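Local coordinates for protein probable N-acetyl-gamma-glutamyl-phosphate reductase, chloroplastic (Arabidopsis thaliana, PDB 1XYG) that probably catalyses the NADPH-dependent reduction of N-acetyl-L-glutamyl 5-phosphate to its 5-semialdehyde in chloroplast arginine biosynthesis, working as a homotetramer, at residues T166-P171 against S257-E262; V173-A178 against H273-T278; K287-G292 against Y305-V310; V293-H298 against S309-R314; H298-S303 against I322-N327. All blocks are in the same frame, centred on the assembly; numbering follows the deposited sequence.

Contact 1 of 5, residues T166-P171 against S257-E262; sequences TTIQLP and STIYVE
Thr-167 on the helix and Ser-257 on the strand mark the point where the two backbones come nearest, their CA atoms 6.4 Å apart. The axes of the two segments approach to 9.0 Å and run in broadly the same direction, 43° off parallel, so the strand draws away from the helix beyond Ser-257. Two small hydroxyl residues suit the narrow end: Ser-257 OG donates to Thr-167 OG1 over 2.8 Å. Thr-167 sets this oxygen between its own backbone N and carbonyl carbon (chi1 72°), where it also bonds to Tyr-164 O one turn back. Ile-168 CG1 lies 3.6 Å from the same Ser-257 OG. Farther along, the gap is filled by Ile-259, whose side chain crosses that of Pro-171 at about a right angle, CD1 3.9 Å from Pro-171 CG and 4.1 Å from Ile-168 CA. An alanine in place of Thr-167 would probably leave Ser-257 OG without its acceptor and open a gap against Ile-325, which CG2 now touches. The contact seats helix 163-177 on the mixed sheet of the dimerisation domain, with strands 187-193 and 318-325 flanking strand 255-262: Ile-188 meets Ile-168, and Ile-321 meets Pro-171.

Contact 2 of 5, residues V173-A178 against H273-T278; sequences VPLLKA and HQQLKT
Leu-175 and Leu-276 meet at the centre of this helix-helix packing, their side chains crossing at about a right angle with Leu-175 CD2 4.0 Å from Leu-276 CG. Both leucines place CG anti to the carbonyl carbon, and both bring their ends nearer the opposing helix than the first bond alone would suggest. Leu-175 CD2 also reaches Gln-275 CB at 4.1 Å, the two side chains lying alongside but pointing opposite ways. The bend at chi2 (49°) brings CD of Gln-275 beside Ala-178, and NE2 lies 3.6 Å from Ala-178 CB; the short methyl side chain lets the amide lie close, just past the helix end. Pro-174 CB also touches Leu-276 CD2 at 4.3 Å. The two helical segments cross at 118°, their axes 9.5 Å apart at closest, and Pro-174, which has no N-H for the preceding turn, lies at a kink in helix 163-177. Beyond this first shell Leu-272 and Ile-181 pack on Leu-175, while Met-308 and Val-310 of the sheet support Leu-276. The join rests on dispersion and on excluding water, with the aliphatic part of the partly exposed Gln-275 serving as apolar surface.

Contact 3 of 5, residues K287-G292 against Y305-V310; sequences KVLDEG and YCHMSV
Lys-287 and His-307 project from the same face of the sheet and cross obliquely, the lysine's CB 3.6 Å from imidazole CD2 and its CG 3.9 Å from NE2. The bend at chi2 (-56°) turns CD, and the extended remainder carries CE to 4.2 Å from Tyr-305 CE1; the aliphatic chain thus touches two rings. Leu-289 joins them from just past the strand end, CD2 over one face of the imidazole, and Arg-65 of a third subunit packs on Lys-287, Leu-289 and His-307. The phenol oxygen of Tyr-305 bonds to Glu-284. These side chains project from a parallel beta pair, strand 286-288 lying at the outer margin of the chain's mixed sheet beside strand 306-312. Three backbone bonds link it: Lys-287 N to Cys-306 O, Met-308 N to Lys-287 O, and Leu-289 N to Met-308 O. On the other face Val-288 CG2 meets Met-308 CG at 4.1 Å, and the terminal methyl CE of Met-308 reaches Leu-170 and Pro-171. Past Leu-289 the backbones part, and a water bridges them: it donates to Leu-289 O and, over 2.8 Å, to Ser-309 OG, and accepts from Val-310 N. Ser-309 OG also bonds to Val-293 O.

Contact 4 of 5, residues V293-H298 against S309-R314; sequences VVPRTH and SVFPDR
Ser-309 swings OG anti to its backbone N (chi1 -176°) to meet Val-293, while Phe-311 holds CG anti to its carbonyl carbon (chi1 -50°) and brings its ring up to the same loop. Here, in the mixed sheet of the dimerisation domain, the irregular connection between parallel strands 286-288 and 306-312 folds back beside the second. Ser-309 OG donates to Val-293 O over 2.7 Å, tilted 17° from the carbonyl plane. An alanine in its place would probably leave that carbonyl without this donor and the water bound to the hydroxyl without its acceptor. Phe-311 CZ lies 3.3 Å from the same Val-293 O. Val-294 CG2 touches CE2 of Phe-311 at 3.8 Å, the two side chains crossing at about a right angle. Pro-295, a rigid residue suited to an extended loop, sets CD at the ring's edge, 3.7 Å from Ser-309 CB. Farther along, Arg-296 NH2 bonds to Glu-209 O of a second subunit, and His-298 ND1 lies over the centre of its guanidinium, 3.4 Å above the plane.

Contact 5 of 5, residues H298-S303 against I322-N327; sequences HNVRGS and ISVIDN
The carboxylate of Asp-326 takes the backbone N-H of Gly-302 on the anti lone pair of OD2, 2.7 Å from N, while Arg-301, the residue before Gly-302, carries its guanidinium well clear, with His-298 O over the centre of one face and a salt bridge to the C-terminal carboxylate of Pro-359. The loop here is a type II beta turn, Val-300 to Ser-303, with Gly-302 at the third position, where a positive phi (80°) favours glycine. Ser-303 tightens it: its N and its OG both donate to Val-300 O, from the same face of that carbonyl. Asp-326 follows strand 318-325: OD1 caps Leu-328 N at the start of the helix beyond, and OD2 also pairs with Arg-253, whose charge would probably stabilise the anionic form. Beside the turn the branched Val-300 places CG2 3.7 Å from Ile-325 C and 4.0 Å from Val-324 CG2, a short apolar seam. A water completes the join, donating to Ser-303 O and accepting from Asp-326 N, each at 2.9 Å.

In the fold
All five contacts lie in the dimerisation domain, built round one mixed sheet. Contacts 1 and 2 divide helix 163-177 between them, the first setting it on the sheet and the second against helix 269-280; their centres are 12 Å apart. Contacts 3 and 4, with centres 7 Å apart, share Ser-309 and line the margin of strand 306-312, and contact 5 joins the same long loop to strand 318-325. Thr-167 O bonds to Ser-323 OG, tying contact 1 to contact 5. Both lie close to Cys-163, the active-site residue by similarity: its side chain is about 6 Å from that of Thr-167 and about 5 Å from that of Ile-325. Contacts 3 and 5 also touch the third subunit.

Contact 1 of 5, residues T166-P171 against S257-E262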
# COMPACT_ATOMS: atom_id res chain seq x y z
N THR A 166 -4.93 25.45 -0.67
CA THR A 166 -5.07 25.55 -2.11
C THR A 166 -6.32 24.81 -2.60
O THR A 166 -7.08 25.34 -3.41
CB THR A 166 -3.82 24.98 -2.83
OG1 THR A 166 -2.68 25.80 -2.54
CG2 THR A 166 -4.04 24.93 -4.34
N THR A 167 -6.54 23.60 -2.10
CA THR A 167 -7.70 22.80 -2.50
C THR A 167 -9.01 23.41 -2.03
O THR A 167 -10.06 23.14 -2.60
CB THR A 167 -7.65 21.37 -1.93
OG1 THR A 167 -7.93 21.42 -0.52
CG2 THR A 167 -6.30 20.72 -2.17
N ILE A 168 -8.95 24.23 -0.99
CA ILE A 168 -10.16 24.84 -0.43
C ILE A 168 -10.53 26.19 -1.04
O ILE A 168 -11.70 26.43 -1.37
CB ILE A 168 -10.02 25.00 1.11
CG1 ILE A 168 -9.84 23.62 1.75
CG2 ILE A 168 -11.26 25.68 1.68
CD1 ILE A 168 -9.36 23.69 3.18
N GLN A 169 -9.55 27.07 -1.18
CA GLN A 169 -9.82 28.40 -1.72
C GLN A 169 -10.17 28.42 -3.20
O GLN A 169 -11.00 29.22 -3.62
CB GLN A 169 -8.63 29.32 -1.46
CG GLN A 169 -8.34 29.49 0.01
CD GLN A 169 -7.10 30.30 0.26
OE1 GLN A 169 -7.11 31.53 0.13
NE2 GLN A 169 -6.01 29.62 0.62
N LEU A 170 -9.56 27.56 -4.00
CA LEU A 170 -9.87 27.55 -5.43
C LEU A 170 -11.39 27.41 -5.67
O LEU A 170 -11.96 28.14 -6.47
CB LEU A 170 -9.10 26.44 -6.15
CG LEU A 170 -7.63 26.78 -6.43
CD1 LEU A 170 -6.92 25.58 -7.05
CD2 LEU A 170 -7.56 27.99 -7.34
N PRO A 171 -12.04 26.46 -4.98
CA PRO A 171 -13.49 26.31 -5.19
C PRO A 171 -14.34 27.37 -4.47
O PRO A 171 -15.28 27.91 -5.04
CB PRO A 171 -13.77 24.90 -4.66
CG PRO A 171 -12.73 24.72 -3.61
CD PRO A 171 -11.51 25.26 -4.31
N SER A 257 -10.24 17.55 -0.45
CA SER A 257 -11.00 18.26 0.55
C SER A 257 -12.44 18.01 0.15
O SER A 257 -12.81 18.22 -1.00
CB SER A 257 -10.73 19.76 0.54
OG SER A 257 -9.55 20.07 1.26
N THR A 258 -13.23 17.51 1.08
CA THR A 258 -14.65 17.29 0.84
C THR A 258 -15.25 18.47 1.62
O THR A 258 -15.18 18.51 2.85
CB THR A 258 -15.13 15.97 1.42
OG1 THR A 258 -14.36 14.89 0.87
CG2 THR A 258 -16.60 15.76 1.07
N ILE A 259 -15.80 19.43 0.88
CA ILE A 259 -16.34 20.65 1.47
C ILE A 259 -17.86 20.70 1.56
O ILE A 259 -18.56 20.62 0.55
CB ILE A 259 -15.84 21.85 0.67
CG1 ILE A 259 -14.31 21.75 0.54
CG2 ILE A 259 -16.28 23.15 1.31
CD1 ILE A 259 -13.73 22.76 -0.41
N TYR A 260 -18.36 20.87 2.77
CA TYR A 260 -19.79 20.93 3.01
C TYR A 260 -20.22 22.36 3.27
O TYR A 260 -19.92 22.93 4.31
CB TYR A 260 -20.13 20.04 4.20
CG TYR A 260 -19.68 18.61 4.01
CD1 TYR A 260 -20.44 17.70 3.28
CD2 TYR A 260 -18.48 18.17 4.56
CE1 TYR A 260 -20.02 16.37 3.11
CE2 TYR A 260 -18.04 16.84 4.39
CZ TYR A 260 -18.82 15.95 3.67
OH TYR A 260 -18.39 14.65 3.51
N VAL A 261 -20.94 22.94 2.30
CA VAL A 261 -21.40 24.32 2.43
C VAL A 261 -22.91 24.48 2.34
O VAL A 261 -23.63 23.60 1.85
CB VAL A 261 -20.77 25.22 1.34
CG1 VAL A 261 -19.25 25.15 1.41
CG2 VAL A 261 -21.26 24.80 -0.04
N GLU A 262 -23.37 25.64 2.81
CA GLU A 262 -24.77 26.00 2.78
C GLU A 262 -24.91 26.97 1.62
O GLU A 262 -24.21 27.98 1.57
CB GLU A 262 -25.15 26.69 4.08
CG GLU A 262 -26.52 26.34 4.58
CD GLU A 262 -26.81 26.98 5.92
OE1 GLU A 262 -25.97 26.84 6.84
OE2 GLU A 262 -27.89 27.61 6.04

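Contact 2 of 5, residues V173-A178 against H273-T278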
# COMPACT_ATOMS: atom_id res chain seq x y z
N VAL A 173 -13.52 30.57 -3.12
CA VAL A 173 -13.36 31.99 -3.40
C VAL A 173 -14.36 32.50 -4.44
O VAL A 173 -15.08 33.46 -4.19
CB VAL A 173 -11.92 32.33 -3.83
CG1 VAL A 173 -11.84 33.77 -4.27
CG2 VAL A 173 -10.97 32.07 -2.67
N PRO A 174 -14.42 31.85 -5.62
CA PRO A 174 -15.36 32.28 -6.66
C PRO A 174 -16.82 32.23 -6.19
O PRO A 174 -17.61 33.11 -6.52
CB PRO A 174 -15.11 31.27 -7.78
CG PRO A 174 -13.68 30.92 -7.60
CD PRO A 174 -13.56 30.77 -6.11
N LEU A 175 -17.16 31.20 -5.42
CA LEU A 175 -18.52 31.05 -4.92
C LEU A 175 -18.89 32.12 -3.91
O LEU A 175 -20.02 32.62 -3.91
CB LEU A 175 -18.72 29.66 -4.30
CG LEU A 175 -18.52 28.47 -5.27
CD1 LEU A 175 -18.79 27.18 -4.55
CD2 LEU A 175 -19.44 28.60 -6.47
N LEU A 176 -17.95 32.49 -3.04
CA LEU A 176 -18.19 33.53 -2.04
C LEU A 176 -18.27 34.90 -2.73
O LEU A 176 -19.11 35.73 -2.39
CB LEU A 176 -17.07 33.55 -1.00
CG LEU A 176 -17.05 32.41 0.02
CD1 LEU A 176 -15.71 32.36 0.74
CD2 LEU A 176 -18.21 32.62 1.00
N LYS A 177 -17.39 35.11 -3.70
CA LYS A 177 -17.36 36.37 -4.45
C LYS A 177 -18.70 36.62 -5.13
O LYS A 177 -19.16 37.76 -5.22
CB LYS A 177 -16.29 36.33 -5.53
CG LYS A 177 -14.94 36.71 -5.07
CD LYS A 177 -13.91 36.62 -6.16
CE LYS A 177 -12.56 36.98 -5.56
NZ LYS A 177 -11.44 36.89 -6.51
N ALA A 178 -19.31 35.55 -5.62
CA ALA A 178 -20.59 35.66 -6.30
C ALA A 178 -21.78 35.51 -5.35
O ALA A 178 -22.92 35.43 -5.78
CB ALA A 178 -20.67 34.61 -7.41
N HIS A 273 -22.09 25.15 -9.84
CA HIS A 273 -21.38 24.51 -10.93
C HIS A 273 -21.07 25.47 -12.08
O HIS A 273 -19.94 25.51 -12.58
CB HIS A 273 -22.17 23.31 -11.46
CG HIS A 273 -21.50 22.58 -12.58
ND1 HIS A 273 -21.78 22.82 -13.90
CD2 HIS A 273 -20.51 21.66 -12.56
CE1 HIS A 273 -21.00 22.08 -14.66
NE2 HIS A 273 -20.22 21.36 -13.87
N GLN A 274 -22.07 26.24 -12.48
CA GLN A 274 -21.90 27.20 -13.57
C GLN A 274 -20.87 28.27 -13.20
O GLN A 274 -20.04 28.64 -14.02
CB GLN A 274 -23.23 27.87 -13.92
CG GLN A 274 -23.18 28.74 -15.16
CD GLN A 274 -22.67 27.98 -16.37
OE1 GLN A 274 -23.22 26.95 -16.75
NE2 GLN A 274 -21.60 28.49 -16.98
N GLN A 275 -20.94 28.76 -11.97
CA GLN A 275 -19.99 29.79 -11.53
C GLN A 275 -18.56 29.26 -11.60
O GLN A 275 -17.65 29.95 -12.06
CB GLN A 275 -20.32 30.24 -10.11
CG GLN A 275 -19.48 31.41 -9.64
CD GLN A 275 -19.46 32.53 -10.66
OE1 GLN A 275 -18.47 32.74 -11.38
NE2 GLN A 275 -20.57 33.26 -10.76
N LEU A 276 -18.37 28.03 -11.14
CA LEU A 276 -17.05 27.42 -11.15
C LEU A 276 -16.59 27.16 -12.58
O LEU A 276 -15.43 27.41 -12.92
CB LEU A 276 -17.05 26.12 -10.35
CG LEU A 276 -17.16 26.28 -8.83
CD1 LEU A 276 -17.14 24.90 -8.16
CD2 LEU A 276 -16.01 27.13 -8.33
N LYS A 277 -17.51 26.66 -13.40
CA LYS A 277 -17.17 26.36 -14.78
C LYS A 277 -16.75 27.64 -15.50
O LYS A 277 -15.79 27.65 -16.28
CB LYS A 277 -18.35 25.72 -15.50
CG LYS A 277 -17.93 25.04 -16.79
CD LYS A 277 -19.03 24.23 -17.40
CE LYS A 277 -20.14 25.11 -17.94
NZ LYS A 277 -21.20 24.29 -18.57
N THR A 278 -17.45 28.73 -15.21
CA THR A 278 -17.14 30.02 -15.82
C THR A 278 -15.82 30.60 -15.30
O THR A 278 -14.98 31.07 -16.07
CB THR A 278 -18.26 31.05 -15.56
OG1 THR A 278 -19.44 30.67 -16.26
CG2 THR A 278 -17.84 32.45 -16.02

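Contact 3 of 5, residues K287-G292 against Y305-V310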
# COMPACT_ATOMS: atom_id res chain seq x y z
N LYS A 287 -9.60 22.12 -13.34
CA LYS A 287 -10.66 21.51 -14.14
C LYS A 287 -11.93 21.31 -13.33
O LYS A 287 -11.91 20.73 -12.24
CB LYS A 287 -10.20 20.15 -14.68
CG LYS A 287 -8.86 20.15 -15.43
CD LYS A 287 -8.87 21.14 -16.60
CE LYS A 287 -7.60 21.03 -17.44
NZ LYS A 287 -7.48 22.17 -18.38
N VAL A 288 -13.04 21.80 -13.87
CA VAL A 288 -14.34 21.62 -13.22
C VAL A 288 -15.02 20.46 -13.97
O VAL A 288 -15.30 20.57 -15.16
CB VAL A 288 -15.20 22.89 -13.34
CG1 VAL A 288 -16.58 22.64 -12.76
CG2 VAL A 288 -14.52 24.04 -12.61
N LEU A 289 -15.26 19.36 -13.27
CA LEU A 289 -15.88 18.20 -13.91
C LEU A 289 -17.38 18.38 -14.06
O LEU A 289 -17.97 19.27 -13.43
CB LEU A 289 -15.58 16.93 -13.10
CG LEU A 289 -14.12 16.73 -12.64
CD1 LEU A 289 -14.00 15.39 -11.92
CD2 LEU A 289 -13.17 16.79 -13.82
N ASP A 290 -18.01 17.56 -14.89
CA ASP A 290 -19.46 17.67 -15.09
C ASP A 290 -20.18 17.26 -13.81
O ASP A 290 -19.71 16.39 -13.07
CB ASP A 290 -19.94 16.77 -16.24
CG ASP A 290 -19.38 17.20 -17.60
OD1 ASP A 290 -18.99 18.38 -17.75
OD2 ASP A 290 -19.36 16.35 -18.52
N GLU A 291 -21.31 17.91 -13.54
CA GLU A 291 -22.08 17.61 -12.34
C GLU A 291 -22.29 16.11 -12.16
O GLU A 291 -22.59 15.38 -13.12
CB GLU A 291 -23.44 18.33 -12.39
CG GLU A 291 -23.35 19.82 -12.07
CD GLU A 291 -24.69 20.54 -12.19
OE1 GLU A 291 -25.17 20.73 -13.33
OE2 GLU A 291 -25.26 20.92 -11.14
N GLY A 292 -22.11 15.64 -10.93
CA GLY A 292 -22.29 14.23 -10.64
C GLY A 292 -21.03 13.41 -10.78
O GLY A 292 -20.96 12.30 -10.26
N TYR A 305 -2.33 19.57 -11.74
CA TYR A 305 -3.76 19.78 -11.90
C TYR A 305 -4.62 19.63 -10.66
O TYR A 305 -4.28 18.91 -9.72
CB TYR A 305 -4.32 18.83 -12.97
CG TYR A 305 -3.75 19.08 -14.34
CD1 TYR A 305 -4.18 20.15 -15.11
CD2 TYR A 305 -2.75 18.26 -14.84
CE1 TYR A 305 -3.63 20.40 -16.37
CE2 TYR A 305 -2.19 18.49 -16.08
CZ TYR A 305 -2.63 19.56 -16.84
OH TYR A 305 -2.04 19.80 -18.06
N CYS A 306 -5.75 20.33 -10.69
CA CYS A 306 -6.73 20.31 -9.62
C CYS A 306 -8.07 20.02 -10.27
O CYS A 306 -8.47 20.71 -11.20
CB CYS A 306 -6.79 21.66 -8.90
SG CYS A 306 -8.23 21.88 -7.82
N HIS A 307 -8.74 18.97 -9.81
CA HIS A 307 -10.05 18.63 -10.35
C HIS A 307 -11.05 18.89 -9.23
O HIS A 307 -10.79 18.52 -8.08
CB HIS A 307 -10.13 17.16 -10.76
CG HIS A 307 -9.30 16.80 -11.95
ND1 HIS A 307 -9.17 15.50 -12.40
CD2 HIS A 307 -8.54 17.56 -12.77
CE1 HIS A 307 -8.37 15.48 -13.45
NE2 HIS A 307 -7.97 16.72 -13.70
N MET A 308 -12.17 19.51 -9.56
CA MET A 308 -13.21 19.77 -8.57
C MET A 308 -14.57 19.47 -9.18
O MET A 308 -14.76 19.51 -10.40
CB MET A 308 -13.14 21.23 -8.09
CG MET A 308 -13.32 22.27 -9.16
SD MET A 308 -13.36 23.94 -8.47
CE MET A 308 -11.64 24.12 -7.93
N SER A 309 -15.52 19.15 -8.31
CA SER A 309 -16.88 18.83 -8.73
C SER A 309 -17.86 19.24 -7.63
O SER A 309 -17.50 19.30 -6.45
CB SER A 309 -16.99 17.33 -9.00
OG SER A 309 -18.27 16.99 -9.50
N VAL A 310 -19.10 19.55 -8.03
CA VAL A 310 -20.14 19.97 -7.09
C VAL A 310 -21.28 18.95 -7.07
O VAL A 310 -21.69 18.43 -8.11
CB VAL A 310 -20.74 21.33 -7.48
CG1 VAL A 310 -21.74 21.77 -6.42
CG2 VAL A 310 -19.67 22.36 -7.65
O HOH W 1 -19.62 19.04 -10.74

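Contact 4 of 5, residues V293-H298 against S309-R314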
# COMPACT_ATOMS: atom_id res chain seq x y z
N VAL A 293 -20.04 13.95 -11.48
CA VAL A 293 -18.78 13.23 -11.68
C VAL A 293 -17.86 13.36 -10.47
O VAL A 293 -17.55 14.46 -10.01
CB VAL A 293 -18.07 13.74 -12.94
CG1 VAL A 293 -16.77 12.98 -13.17
CG2 VAL A 293 -18.99 13.57 -14.13
N VAL A 294 -17.43 12.22 -9.96
CA VAL A 294 -16.57 12.20 -8.79
C VAL A 294 -15.08 12.22 -9.14
O VAL A 294 -14.57 11.34 -9.82
CB VAL A 294 -16.86 10.95 -7.92
CG1 VAL A 294 -15.96 10.95 -6.68
CG2 VAL A 294 -18.32 10.93 -7.51
N PRO A 295 -14.36 13.26 -8.68
CA PRO A 295 -12.93 13.32 -8.97
C PRO A 295 -12.16 12.30 -8.11
O PRO A 295 -12.67 11.84 -7.10
CB PRO A 295 -12.57 14.77 -8.65
CG PRO A 295 -13.55 15.14 -7.60
CD PRO A 295 -14.83 14.50 -8.05
N ARG A 296 -10.96 11.93 -8.54
CA ARG A 296 -10.14 10.97 -7.81
C ARG A 296 -8.73 11.54 -7.70
O ARG A 296 -8.20 12.07 -8.68
CB ARG A 296 -10.07 9.63 -8.55
CG ARG A 296 -11.38 8.89 -8.68
CD ARG A 296 -11.17 7.38 -8.61
NE ARG A 296 -10.05 6.95 -9.44
CZ ARG A 296 -9.45 5.77 -9.35
NH1 ARG A 296 -8.44 5.48 -10.16
NH2 ARG A 296 -9.85 4.87 -8.45
N THR A 297 -8.12 11.44 -6.52
CA THR A 297 -6.76 11.95 -6.36
C THR A 297 -5.84 11.18 -7.31
O THR A 297 -4.82 11.71 -7.76
CB THR A 297 -6.24 11.82 -4.89
OG1 THR A 297 -6.13 10.44 -4.53
CG2 THR A 297 -7.19 12.52 -3.92
N HIS A 298 -6.19 9.94 -7.62
CA HIS A 298 -5.39 9.13 -8.53
C HIS A 298 -5.22 9.84 -9.87
O HIS A 298 -4.19 9.73 -10.52
CB HIS A 298 -6.05 7.77 -8.82
CG HIS A 298 -6.61 7.08 -7.61
ND1 HIS A 298 -7.70 7.56 -6.92
CD2 HIS A 298 -6.28 5.90 -7.03
CE1 HIS A 298 -8.01 6.71 -5.96
NE2 HIS A 298 -7.17 5.70 -6.00
N SER A 309 -15.52 19.15 -8.31
CA SER A 309 -16.88 18.83 -8.73
C SER A 309 -17.86 19.24 -7.63
O SER A 309 -17.50 19.30 -6.45
CB SER A 309 -16.99 17.33 -9.00
OG SER A 309 -18.27 16.99 -9.50
N VAL A 310 -19.10 19.55 -8.03
CA VAL A 310 -20.14 19.97 -7.09
C VAL A 310 -21.28 18.95 -7.07
O VAL A 310 -21.69 18.43 -8.11
CB VAL A 310 -20.74 21.33 -7.48
CG1 VAL A 310 -21.74 21.77 -6.42
CG2 VAL A 310 -19.67 22.36 -7.65
N PHE A 311 -21.81 18.69 -5.87
CA PHE A 311 -22.91 17.74 -5.71
C PHE A 311 -23.93 18.30 -4.74
O PHE A 311 -23.59 19.11 -3.88
CB PHE A 311 -22.43 16.41 -5.13
CG PHE A 311 -21.25 15.82 -5.82
CD1 PHE A 311 -19.98 16.35 -5.62
CD2 PHE A 311 -21.41 14.72 -6.66
CE1 PHE A 311 -18.88 15.80 -6.26
CE2 PHE A 311 -20.30 14.16 -7.30
CZ PHE A 311 -19.04 14.70 -7.10
N PRO A 312 -25.19 17.85 -4.86
CA PRO A 312 -26.20 18.34 -3.94
C PRO A 312 -26.05 17.55 -2.64
O PRO A 312 -25.64 16.39 -2.65
CB PRO A 312 -27.51 18.00 -4.66
CG PRO A 312 -27.17 16.69 -5.31
CD PRO A 312 -25.77 16.94 -5.86
N ASP A 313 -26.34 18.19 -1.52
CA ASP A 313 -26.26 17.50 -0.24
C ASP A 313 -27.67 16.97 0.00
O ASP A 313 -28.64 17.55 -0.47
CB ASP A 313 -25.86 18.47 0.88
CG ASP A 313 -25.53 17.75 2.18
OD1 ASP A 313 -26.44 17.14 2.78
OD2 ASP A 313 -24.36 17.78 2.60
N ARG A 314 -27.78 15.86 0.73
CA ARG A 314 -29.09 15.30 1.02
C ARG A 314 -29.90 16.31 1.83
O ARG A 314 -31.12 16.39 1.71
CB ARG A 314 -28.94 14.00 1.80
CG ARG A 314 -30.24 13.43 2.32
CD ARG A 314 -30.01 12.07 2.94
NE ARG A 314 -31.23 11.52 3.52
CZ ARG A 314 -32.30 11.16 2.82
NH1 ARG A 314 -32.30 11.31 1.50
NH2 ARG A 314 -33.35 10.65 3.44

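Contact 5 of 5, residues H298-S303 against I322-N327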
# COMPACT_ATOMS: atom_id res chain seq x y z
N HIS A 298 -6.19 9.94 -7.62
CA HIS A 298 -5.39 9.13 -8.53
C HIS A 298 -5.22 9.84 -9.87
O HIS A 298 -4.19 9.73 -10.52
CB HIS A 298 -6.05 7.77 -8.82
CG HIS A 298 -6.61 7.08 -7.61
ND1 HIS A 298 -7.70 7.56 -6.92
CD2 HIS A 298 -6.28 5.90 -7.03
CE1 HIS A 298 -8.01 6.71 -5.96
NE2 HIS A 298 -7.17 5.70 -6.00
N ASN A 299 -6.25 10.59 -10.28
CA ASN A 299 -6.24 11.27 -11.58
C ASN A 299 -5.37 12.51 -11.75
O ASN A 299 -5.20 12.97 -12.88
CB ASN A 299 -7.67 11.61 -12.01
CG ASN A 299 -8.56 10.38 -12.14
OD1 ASN A 299 -8.11 9.29 -12.51
ND2 ASN A 299 -9.85 10.56 -11.85
N VAL A 300 -4.86 13.06 -10.66
CA VAL A 300 -4.00 14.25 -10.74
C VAL A 300 -2.61 13.94 -10.18
O VAL A 300 -1.72 14.79 -10.17
CB VAL A 300 -4.58 15.45 -9.94
CG1 VAL A 300 -5.80 16.03 -10.65
CG2 VAL A 300 -4.93 15.00 -8.53
N ARG A 301 -2.44 12.71 -9.72
CA ARG A 301 -1.19 12.23 -9.14
C ARG A 301 0.01 12.53 -10.05
O ARG A 301 0.05 12.10 -11.20
CB ARG A 301 -1.33 10.72 -8.90
CG ARG A 301 -0.33 10.09 -7.97
CD ARG A 301 -0.86 8.73 -7.51
NE ARG A 301 -0.96 7.75 -8.60
CZ ARG A 301 -1.83 6.75 -8.63
NH1 ARG A 301 -2.69 6.57 -7.64
NH2 ARG A 301 -1.83 5.89 -9.64
N GLY A 302 0.98 13.26 -9.52
CA GLY A 302 2.18 13.58 -10.27
C GLY A 302 2.04 14.71 -11.27
O GLY A 302 2.87 14.88 -12.16
N SER A 303 0.98 15.50 -11.13
CA SER A 303 0.76 16.61 -12.04
C SER A 303 0.41 17.86 -11.24
O SER A 303 0.25 17.81 -10.02
CB SER A 303 -0.39 16.29 -13.00
OG SER A 303 -1.63 16.32 -12.33
N ILE A 322 -16.00 18.69 -3.92
CA ILE A 322 -14.82 17.85 -3.80
C ILE A 322 -13.73 18.51 -4.64
O ILE A 322 -13.96 18.86 -5.79
CB ILE A 322 -15.09 16.43 -4.33
CG1 ILE A 322 -16.19 15.77 -3.49
CG2 ILE A 322 -13.83 15.59 -4.27
CD1 ILE A 322 -16.57 14.37 -3.93
N SER A 323 -12.56 18.68 -4.03
CA SER A 323 -11.42 19.32 -4.71
C SER A 323 -10.16 18.49 -4.45
O SER A 323 -9.80 18.24 -3.30
CB SER A 323 -11.26 20.74 -4.17
OG SER A 323 -10.18 21.41 -4.79
N VAL A 324 -9.48 18.06 -5.52
CA VAL A 324 -8.28 17.25 -5.36
C VAL A 324 -7.06 17.77 -6.12
O VAL A 324 -7.18 18.44 -7.16
CB VAL A 324 -8.54 15.79 -5.81
CG1 VAL A 324 -9.81 15.25 -5.11
CG2 VAL A 324 -8.70 15.73 -7.34
N ILE A 325 -5.88 17.44 -5.59
CA ILE A 325 -4.60 17.82 -6.18
C ILE A 325 -3.54 16.84 -5.70
O ILE A 325 -3.81 15.97 -4.87
CB ILE A 325 -4.13 19.23 -5.71
CG1 ILE A 325 -3.97 19.26 -4.19
CG2 ILE A 325 -5.11 20.31 -6.15
CD1 ILE A 325 -3.35 20.55 -3.67
N ASP A 326 -2.34 16.97 -6.24
CA ASP A 326 -1.21 16.18 -5.80
C ASP A 326 -0.64 17.18 -4.78
O ASP A 326 -0.23 18.28 -5.15
CB ASP A 326 -0.21 15.96 -6.94
CG ASP A 326 1.09 15.31 -6.47
OD1 ASP A 326 1.55 15.64 -5.35
OD2 ASP A 326 1.67 14.49 -7.22
N ASN A 327 -0.65 16.82 -3.50
CA ASN A 327 -0.18 17.73 -2.45
C ASN A 327 1.23 18.27 -2.64
O ASN A 327 1.53 19.38 -2.19
CB ASN A 327 -0.28 17.06 -1.07
CG ASN A 327 0.63 15.87 -0.94
OD1 ASN A 327 0.42 14.84 -1.59
ND2 ASN A 327 1.67 16.00 -0.11
O HOH W 2 -2.02 18.75 -8.54